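Local coordinates for protein POP2 (Saccharomyces cerevisiae, PDB 1UOC) that probably serves as a catalytic 3'-exoribonuclease subunit of the CCR4-NOT mRNA deadenylase complex, this chain being the RNase D-type nuclease domain, at residues R17-W20 and K21-Y25; Q67-R70 and A71-F75; F169-N172 and I173-D177. One frame throughout, in Å; residues are numbered along the deposited sequence.

Contact 1: residues R17-W20 and K21-Y25; sequences RDVW and KSNLY
Asn23 lays its carboxamide alongside the backbone of Asp18 to Trp20 and grips it at two points, crossing the side chain of Val19 at a slant. OD1 of Asn23 takes the amide N of Trp20 at 2.8 Å in a bond that is almost straight (178° at the hydrogen), with the donor in the carbonyl plane. On the other branch, ND2 of Asn23 gives a hydrogen to O of Asp18 at 3.0 Å; this acceptor lies exactly in the amide plane of Asn23 and is met on a lone pair. Two bonds from one flat group fix its rotation. The first torsion (chi1 59°) sets CG between the backbone N and carbonyl carbon of Asn23, which places the amide against the backbone of Asp18 to Trp20. A weak return bond, Asn23 N to O of Trp20 at 3.4 Å, closes the turn. Beside the amide, Val19 CG1 packs on Leu24, 3.6 Å from its CA and 4.2 Å from its CD1. The Trp20 indole leads off to meet His131 edge-to-face, while Arg17 forms a salt bridge with Glu27 of the following helix. Asn23 stands at the N-cap position of helix 24-34, yet its side chain makes no capping bond; its carboxamide instead bridges the loop between that helix and edge strand 17-19 in the mixed sheet of this RNase H-like nuclease fold.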
loop_
_atom_site.group_PDB
_atom_site.type_symbol
_atom_site.label_atom_id
_atom_site.label_comp_id
_atom_site.label_asym_id
_atom_site.label_seq_id
_atom_site.Cartn_x
_atom_site.Cartn_y
_atom_site.Cartn_z
ATOM N N ARG A 17 0.724 -0.675 14.740
ATOM C CA ARG A 17 1.897 -0.273 15.503
ATOM C C ARG A 17 2.566 0.895 14.806
ATOM O O ARG A 17 2.889 0.810 13.621
ATOM C CB ARG A 17 2.912 -1.408 15.618
ATOM C CG ARG A 17 4.265 -0.941 16.159
ATOM C CD ARG A 17 4.352 -1.075 17.673
ATOM N NE ARG A 17 4.730 -2.433 18.070
ATOM C CZ ARG A 17 4.129 -3.133 19.028
ATOM N NH1 ARG A 17 3.117 -2.610 19.701
ATOM N NH2 ARG A 17 4.533 -4.367 19.309
ATOM N N ASP A 18 2.753 1.985 15.543
ATOM C CA ASP A 18 3.409 3.164 15.012
ATOM C C ASP A 18 4.904 2.916 15.056
ATOM O O ASP A 18 5.421 2.346 16.025
ATOM C CB ASP A 18 3.079 4.397 15.852
ATOM C CG ASP A 18 1.958 5.217 15.261
ATOM O OD1 ASP A 18 2.136 5.772 14.153
ATOM O OD2 ASP A 18 0.892 5.307 15.903
ATOM N N VAL A 19 5.591 3.320 13.997
ATOM C CA VAL A 19 7.029 3.146 13.925
ATOM C C VAL A 19 7.680 4.511 13.722
ATOM O O VAL A 19 7.220 5.319 12.910
ATOM C CB VAL A 19 7.428 2.204 12.757
ATOM C CG1 VAL A 19 8.899 1.824 12.867
ATOM C CG2 VAL A 19 6.558 0.947 12.769
ATOM N N TRP A 20 8.732 4.758 14.500
ATOM C CA TRP A 20 9.504 5.990 14.442
ATOM C C TRP A 20 10.946 5.530 14.351
ATOM O O TRP A 20 11.191 4.341 14.194
ATOM C CB TRP A 20 9.277 6.843 15.702
ATOM C CG TRP A 20 7.832 7.174 15.912
ATOM C CD1 TRP A 20 6.905 6.409 16.561
ATOM C CD2 TRP A 20 7.119 8.294 15.373
ATOM N NE1 TRP A 20 5.661 6.977 16.456
ATOM C CE2 TRP A 20 5.761 8.133 15.731
ATOM C CE3 TRP A 20 7.491 9.408 14.622
ATOM C CZ2 TRP A 20 4.775 9.047 15.364
ATOM C CZ3 TRP A 20 6.512 10.325 14.253
ATOM C CH2 TRP A 20 5.166 10.136 14.625
ATOM N N LYS A 21 11.898 6.453 14.435
ATOM C CA LYS A 21 13.306 6.085 14.343
ATOM C C LYS A 21 13.717 5.136 15.473
ATOM O O LYS A 21 14.554 4.253 15.280
ATOM C CB LYS A 21 14.183 7.345 14.371
ATOM C CG LYS A 21 15.669 7.094 14.109
ATOM C CD LYS A 21 16.466 8.409 14.087
ATOM C CE LYS A 21 17.976 8.163 13.907
ATOM N NZ LYS A 21 18.331 7.590 12.566
ATOM N N SER A 22 13.112 5.309 16.645
ATOM C CA SER A 22 13.431 4.481 17.808
ATOM C C SER A 22 13.142 2.980 17.666
ATOM O O SER A 22 13.937 2.168 18.120
ATOM C CB SER A 22 12.713 5.014 19.055
ATOM O OG SER A 22 11.305 5.003 18.881
ATOM N N ASN A 23 12.024 2.603 17.045
ATOM C CA ASN A 23 11.703 1.181 16.902
ATOM C C ASN A 23 11.732 0.653 15.468
ATOM O O ASN A 23 11.257 -0.446 15.199
ATOM C CB ASN A 23 10.345 0.883 17.542
ATOM C CG ASN A 23 9.221 1.683 16.924
ATOM O OD1 ASN A 23 9.451 2.751 16.360
ATOM N ND2 ASN A 23 7.991 1.177 17.044
ATOM N N LEU A 24 12.319 1.424 14.557
ATOM C CA LEU A 24 12.420 1.029 13.156
ATOM C C LEU A 24 13.047 -0.356 12.933
ATOM O O LEU A 24 12.463 -1.202 12.260
ATOM C CB LEU A 24 13.222 2.074 12.370
ATOM C CG LEU A 24 13.428 1.804 10.873
ATOM C CD1 LEU A 24 12.083 1.605 10.182
ATOM C CD2 LEU A 24 14.168 2.971 10.246
ATOM N N TYR A 25 14.228 -0.592 13.496
ATOM C CA TYR A 25 14.905 -1.874 13.304
ATOM C C TYR A 25 14.247 -3.069 13.973
ATOM O O TYR A 25 14.138 -4.135 13.372
ATOM C CB TYR A 25 16.363 -1.768 13.740
ATOM C CG TYR A 25 17.164 -0.903 12.804
ATOM C CD1 TYR A 25 16.876 0.453 12.667
ATOM C CD2 TYR A 25 18.166 -1.449 12.003
ATOM C CE1 TYR A 25 17.554 1.245 11.757
ATOM C CE2 TYR A 25 18.855 -0.667 11.082
ATOM C CZ TYR A 25 18.540 0.681 10.967
ATOM O OH TYR A 25 19.206 1.469 10.062
#

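Contact 2: residues Q67-R70 and A71-F75; sequences QTMR and ANVDF
Met69 and Val73 meet one turn apart on the buried face of helix 61-73, at the C-terminal end where the helix gives way to a loop in this DEDD-type nuclease domain. The first torsion of Met69 (chi1 178°) puts its CG 3.8 Å from CG2 of Val73, and the bends at chi2 and chi3 keep SD of Met69 there too, 4.0 Å from the same CG2 of Val73. The two side chains cross rather than run parallel. Tyr165 and Met179 also touch Met69, so this flank is closed by helix 165-174 and the loop after it. Were Met69 cut back to an alanine, Val73 would probably lose this partner and a gap would open beside it, with Tyr165 and Met179 left without part of the side chain they touch.

In the backbone next to this apolar pair, O of Met69 accepts two bonds: from Val73 N at 2.9 Å, and from Asn72 N at 3.1 Å with the donor 70° above the carbonyl plane. One oxygen thus takes both an i+4 and an i+3 donor.

The solvent side is looser. Ala71 and Asp74 are exposed, and N of Ala71 bonds to O of Gln67. Arg70, partly exposed, starts away from the following residues, but its chain, bent at chi2 and chi3, ends with NH2 bonded to O of Asn181; its NE stays 6.8 Å from OD2 of Asp74, too far for a salt bridge. Thr68 and Asn72, both touching Tyr165, run alongside each other. OG1 of Thr68 bonds to O of Tyr64, which leaves the methyl for Asn72, CG2 of Thr68 standing 3.5 Å from ND2 of Asn72.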
loop_
_atom_site.group_PDB
_atom_site.type_symbol
_atom_site.label_atom_id
_atom_site.label_comp_id
_atom_site.label_asym_id
_atom_site.label_seq_id
_atom_site.Cartn_x
_atom_site.Cartn_y
_atom_site.Cartn_z
ATOM N N GLN A 67 3.248 9.741 -17.077
ATOM C CA GLN A 67 4.030 10.967 -17.215
ATOM C C GLN A 67 3.748 11.957 -16.097
ATOM O O GLN A 67 4.627 12.709 -15.685
ATOM C CB GLN A 67 3.754 11.632 -18.571
ATOM C CG GLN A 67 4.637 11.109 -19.695
ATOM C CD GLN A 67 6.114 11.298 -19.393
ATOM O OE1 GLN A 67 6.975 10.770 -20.098
ATOM N NE2 GLN A 67 6.413 12.057 -18.339
ATOM N N THR A 68 2.510 11.950 -15.619
ATOM C CA THR A 68 2.087 12.829 -14.541
ATOM C C THR A 68 2.780 12.366 -13.273
ATOM O O THR A 68 3.216 13.166 -12.448
ATOM C CB THR A 68 0.560 12.740 -14.321
ATOM O OG1 THR A 68 -0.123 13.221 -15.486
ATOM C CG2 THR A 68 0.140 13.558 -13.105
ATOM N N MET A 69 2.875 11.050 -13.130
ATOM C CA MET A 69 3.497 10.462 -11.958
ATOM C C MET A 69 5.008 10.641 -11.965
ATOM O O MET A 69 5.604 10.944 -10.935
ATOM C CB MET A 69 3.132 8.976 -11.869
ATOM C CG MET A 69 3.781 8.244 -10.703
ATOM S SD MET A 69 5.001 7.055 -11.264
ATOM C CE MET A 69 6.455 8.019 -11.329
ATOM N N ARG A 70 5.626 10.468 -13.128
ATOM C CA ARG A 70 7.077 10.601 -13.250
ATOM C C ARG A 70 7.521 12.030 -12.989
ATOM O O ARG A 70 8.579 12.267 -12.414
ATOM C CB ARG A 70 7.534 10.159 -14.647
ATOM C CG ARG A 70 9.033 9.925 -14.778
ATOM C CD ARG A 70 9.789 11.195 -15.124
ATOM N NE ARG A 70 9.407 11.715 -16.436
ATOM C CZ ARG A 70 9.519 11.038 -17.579
ATOM N NH1 ARG A 70 9.148 11.597 -18.723
ATOM N NH2 ARG A 70 9.996 9.800 -17.579
ATOM N N ALA A 71 6.693 12.977 -13.409
ATOM C CA ALA A 71 6.983 14.391 -13.234
ATOM C C ALA A 71 6.727 14.852 -11.804
ATOM O O ALA A 71 7.083 15.972 -11.437
ATOM C CB ALA A 71 6.137 15.211 -14.206
ATOM N N ASN A 72 6.125 13.989 -10.991
ATOM C CA ASN A 72 5.812 14.349 -9.612
ATOM C C ASN A 72 6.542 13.567 -8.522
ATOM O O ASN A 72 6.775 14.094 -7.435
ATOM C CB ASN A 72 4.303 14.223 -9.359
ATOM C CG ASN A 72 3.493 15.279 -10.086
ATOM O OD1 ASN A 72 3.819 16.467 -10.047
ATOM N ND2 ASN A 72 2.417 14.853 -10.743
ATOM N N VAL A 73 6.903 12.320 -8.802
ATOM C CA VAL A 73 7.555 11.485 -7.799
ATOM C C VAL A 73 8.795 12.022 -7.088
ATOM O O VAL A 73 8.885 11.915 -5.865
ATOM C CB VAL A 73 7.872 10.081 -8.367
ATOM C CG1 VAL A 73 8.920 9.382 -7.504
ATOM C CG2 VAL A 73 6.599 9.245 -8.378
ATOM N N ASP A 74 9.751 12.591 -7.817
ATOM C CA ASP A 74 10.950 13.087 -7.145
ATOM C C ASP A 74 10.750 14.442 -6.480
ATOM O O ASP A 74 11.716 15.092 -6.079
ATOM C CB ASP A 74 12.141 13.139 -8.111
ATOM C CG ASP A 74 11.953 14.150 -9.222
ATOM O OD1 ASP A 74 11.881 15.362 -8.920
ATOM O OD2 ASP A 74 11.877 13.732 -10.396
ATOM N N PHE A 75 9.496 14.868 -6.363
ATOM C CA PHE A 75 9.187 16.134 -5.713
ATOM C C PHE A 75 8.157 15.895 -4.607
ATOM O O PHE A 75 7.836 16.794 -3.828
ATOM C CB PHE A 75 8.654 17.151 -6.724
ATOM C CG PHE A 75 8.726 18.571 -6.240
ATOM C CD1 PHE A 75 9.960 19.151 -5.945
ATOM C CD2 PHE A 75 7.568 19.321 -6.041
ATOM C CE1 PHE A 75 10.043 20.458 -5.451
ATOM C CE2 PHE A 75 7.635 20.630 -5.548
ATOM C CZ PHE A 75 8.877 21.198 -5.252
#

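Contact 3: residues F169-N172 and I173-D177; sequences FLIN and ILMND
Ile173 leans back over the preceding turn of helix 165-174 and fills the angle between Phe169 and Leu170. Its CB stands 3.9 Å from O of Leu170. From there the chain divides. CG1, which chi1 (62°) leaves flanked by both backbone arms of its own residue, comes down on the carbonyl oxygens of the turn before, close to O of Leu170 and 3.7 Å from O of Phe169. CG2, the other branch, meets CD1 and CE1 of Phe169 obliquely. At the tip, CD1 of Ile173 lies 3.6 Å from CZ of Phe169 and also 3.9 Å from CD2 of Leu170. One branched side chain therefore spans the ring from CD1 to CZ of Phe169. Val138 and Ser142 of helix 138-146 touch Ile173 as well, while the Phe169 ring packs edge-to-face with Phe47.

A second apolar strip runs on another side of the helix. Ile171 and Met175 are roughly parallel neighbours, with CG2 of Ile171 4.1 Å from SD of Met175, and both lean on Trp189 of helix 183-193. A bound xenon atom touches Leu170 and Ile171.

Backbone bonds tie the turns together: Leu174 N to O of Leu170 at 2.8 Å, nearly straight at 167°, and Met175 N to O of Ile171 at 3.0 Å. Met175 is the first residue to leave helical torsions, so the latter bond marks the end of the helix. The chemistry of the side chains described is apolar, carbon and sulfur meeting carbon, with Phe169, Leu170 and Ile171 the buried members; the xenon, an uncharged apolar probe, sits against two of these hydrocarbon side chains.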
loop_
_atom_site.group_PDB
_atom_site.type_symbol
_atom_site.label_atom_id
_atom_site.label_comp_id
_atom_site.label_asym_id
_atom_site.label_seq_id
_atom_site.Cartn_x
_atom_site.Cartn_y
_atom_site.Cartn_z
ATOM N N PHE A 169 6.781 5.572 -6.226
ATOM C CA PHE A 169 7.546 6.006 -5.063
ATOM C C PHE A 169 8.481 4.901 -4.552
ATOM O O PHE A 169 9.691 5.107 -4.460
ATOM C CB PHE A 169 6.588 6.442 -3.948
ATOM C CG PHE A 169 7.148 6.275 -2.557
ATOM C CD1 PHE A 169 8.312 6.940 -2.170
ATOM C CD2 PHE A 169 6.527 5.423 -1.648
ATOM C CE1 PHE A 169 8.850 6.753 -0.893
ATOM C CE2 PHE A 169 7.046 5.231 -0.382
ATOM C CZ PHE A 169 8.213 5.894 0.005
ATOM N N LEU A 170 7.923 3.738 -4.214
ATOM C CA LEU A 170 8.729 2.618 -3.727
ATOM C C LEU A 170 9.946 2.372 -4.609
ATOM O O LEU A 170 11.072 2.290 -4.117
ATOM C CB LEU A 170 7.900 1.330 -3.653
ATOM C CG LEU A 170 7.235 1.003 -2.315
ATOM C CD1 LEU A 170 6.615 -0.390 -2.363
ATOM C CD2 LEU A 170 8.280 1.071 -1.211
ATOM N N ILE A 171 9.711 2.245 -5.912
ATOM C CA ILE A 171 10.789 2.022 -6.862
ATOM C C ILE A 171 11.776 3.184 -6.803
ATOM O O ILE A 171 12.982 2.987 -6.888
ATOM C CB ILE A 171 10.239 1.885 -8.317
ATOM C CG1 ILE A 171 10.433 0.454 -8.812
ATOM C CG2 ILE A 171 10.952 2.856 -9.265
ATOM C CD1 ILE A 171 10.087 0.278 -10.264
ATOM N N ASN A 172 11.252 4.394 -6.657
ATOM C CA ASN A 172 12.079 5.594 -6.608
ATOM C C ASN A 172 13.079 5.588 -5.448
ATOM O O ASN A 172 14.204 6.074 -5.582
ATOM C CB ASN A 172 11.191 6.832 -6.499
ATOM C CG ASN A 172 11.957 8.118 -6.727
ATOM O OD1 ASN A 172 11.635 9.154 -6.149
ATOM N ND2 ASN A 172 12.969 8.058 -7.580
ATOM N N ILE A 173 12.661 5.048 -4.307
ATOM C CA ILE A 173 13.530 4.994 -3.138
ATOM C C ILE A 173 14.409 3.749 -3.161
ATOM O O ILE A 173 15.592 3.808 -2.824
ATOM C CB ILE A 173 12.719 5.017 -1.822
ATOM C CG1 ILE A 173 11.806 3.797 -1.733
ATOM C CG2 ILE A 173 11.900 6.283 -1.749
ATOM C CD1 ILE A 173 11.052 3.687 -0.414
ATOM N N LEU A 174 13.830 2.624 -3.567
ATOM C CA LEU A 174 14.571 1.365 -3.638
ATOM C C LEU A 174 15.727 1.433 -4.625
ATOM O O LEU A 174 16.720 0.724 -4.474
ATOM C CB LEU A 174 13.640 0.215 -4.038
ATOM C CG LEU A 174 12.682 -0.328 -2.980
ATOM C CD1 LEU A 174 11.703 -1.300 -3.630
ATOM C CD2 LEU A 174 13.479 -1.016 -1.877
ATOM N N MET A 175 15.594 2.282 -5.638
ATOM C CA MET A 175 16.635 2.418 -6.650
ATOM C C MET A 175 17.586 3.564 -6.333
ATOM O O MET A 175 17.376 4.307 -5.368
ATOM C CB MET A 175 16.013 2.619 -8.039
ATOM C CG MET A 175 15.244 1.403 -8.551
ATOM S SD MET A 175 14.700 1.545 -10.271
ATOM C CE MET A 175 16.238 1.250 -11.113
ATOM N N ASN A 176 18.633 3.691 -7.149
ATOM C CA ASN A 176 19.648 4.731 -6.976
ATOM C C ASN A 176 19.076 6.095 -7.360
ATOM O O ASN A 176 19.775 6.918 -7.947
ATOM C CB ASN A 176 20.871 4.433 -7.857
ATOM C CG ASN A 176 21.173 2.943 -7.966
ATOM O OD1 ASN A 176 20.446 2.193 -8.626
ATOM N ND2 ASN A 176 22.249 2.509 -7.315
ATOM N N ASP A 177 17.812 6.325 -7.012
ATOM C CA ASP A 177 17.096 7.557 -7.335
ATOM C C ASP A 177 17.075 7.744 -8.852
ATOM O O ASP A 177 16.579 8.748 -9.368
ATOM C CB ASP A 177 17.719 8.774 -6.611
ATOM C CG ASP A 177 18.784 9.512 -7.438
ATOM O OD1 ASP A 177 19.280 10.551 -6.947
ATOM O OD2 ASP A 177 19.138 9.082 -8.557
#

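Overall arrangement
All three contacts are local, each within one continuous piece of chain, and they follow one another in sequence. Contacts 2 and 3 meet directly, their centres 12 Å apart: the ends of helices 61-73 and 165-174 pack where CG1 of Val73 lies against OD1 of Asn172 at 3.0 Å. Contact 1 stands apart at the edge strand, its nearest atoms about 11 Å from contact 3 and about 19 Å from contact 2. Of the predicted catalytic metal ligands, Asp166 lies about 6 Å from Phe169 of contact 3 and about 9 Å from Met69 of contact 2, and Glu46 about 11 Å from Asp18 of contact 1, all measured side chain to side chain.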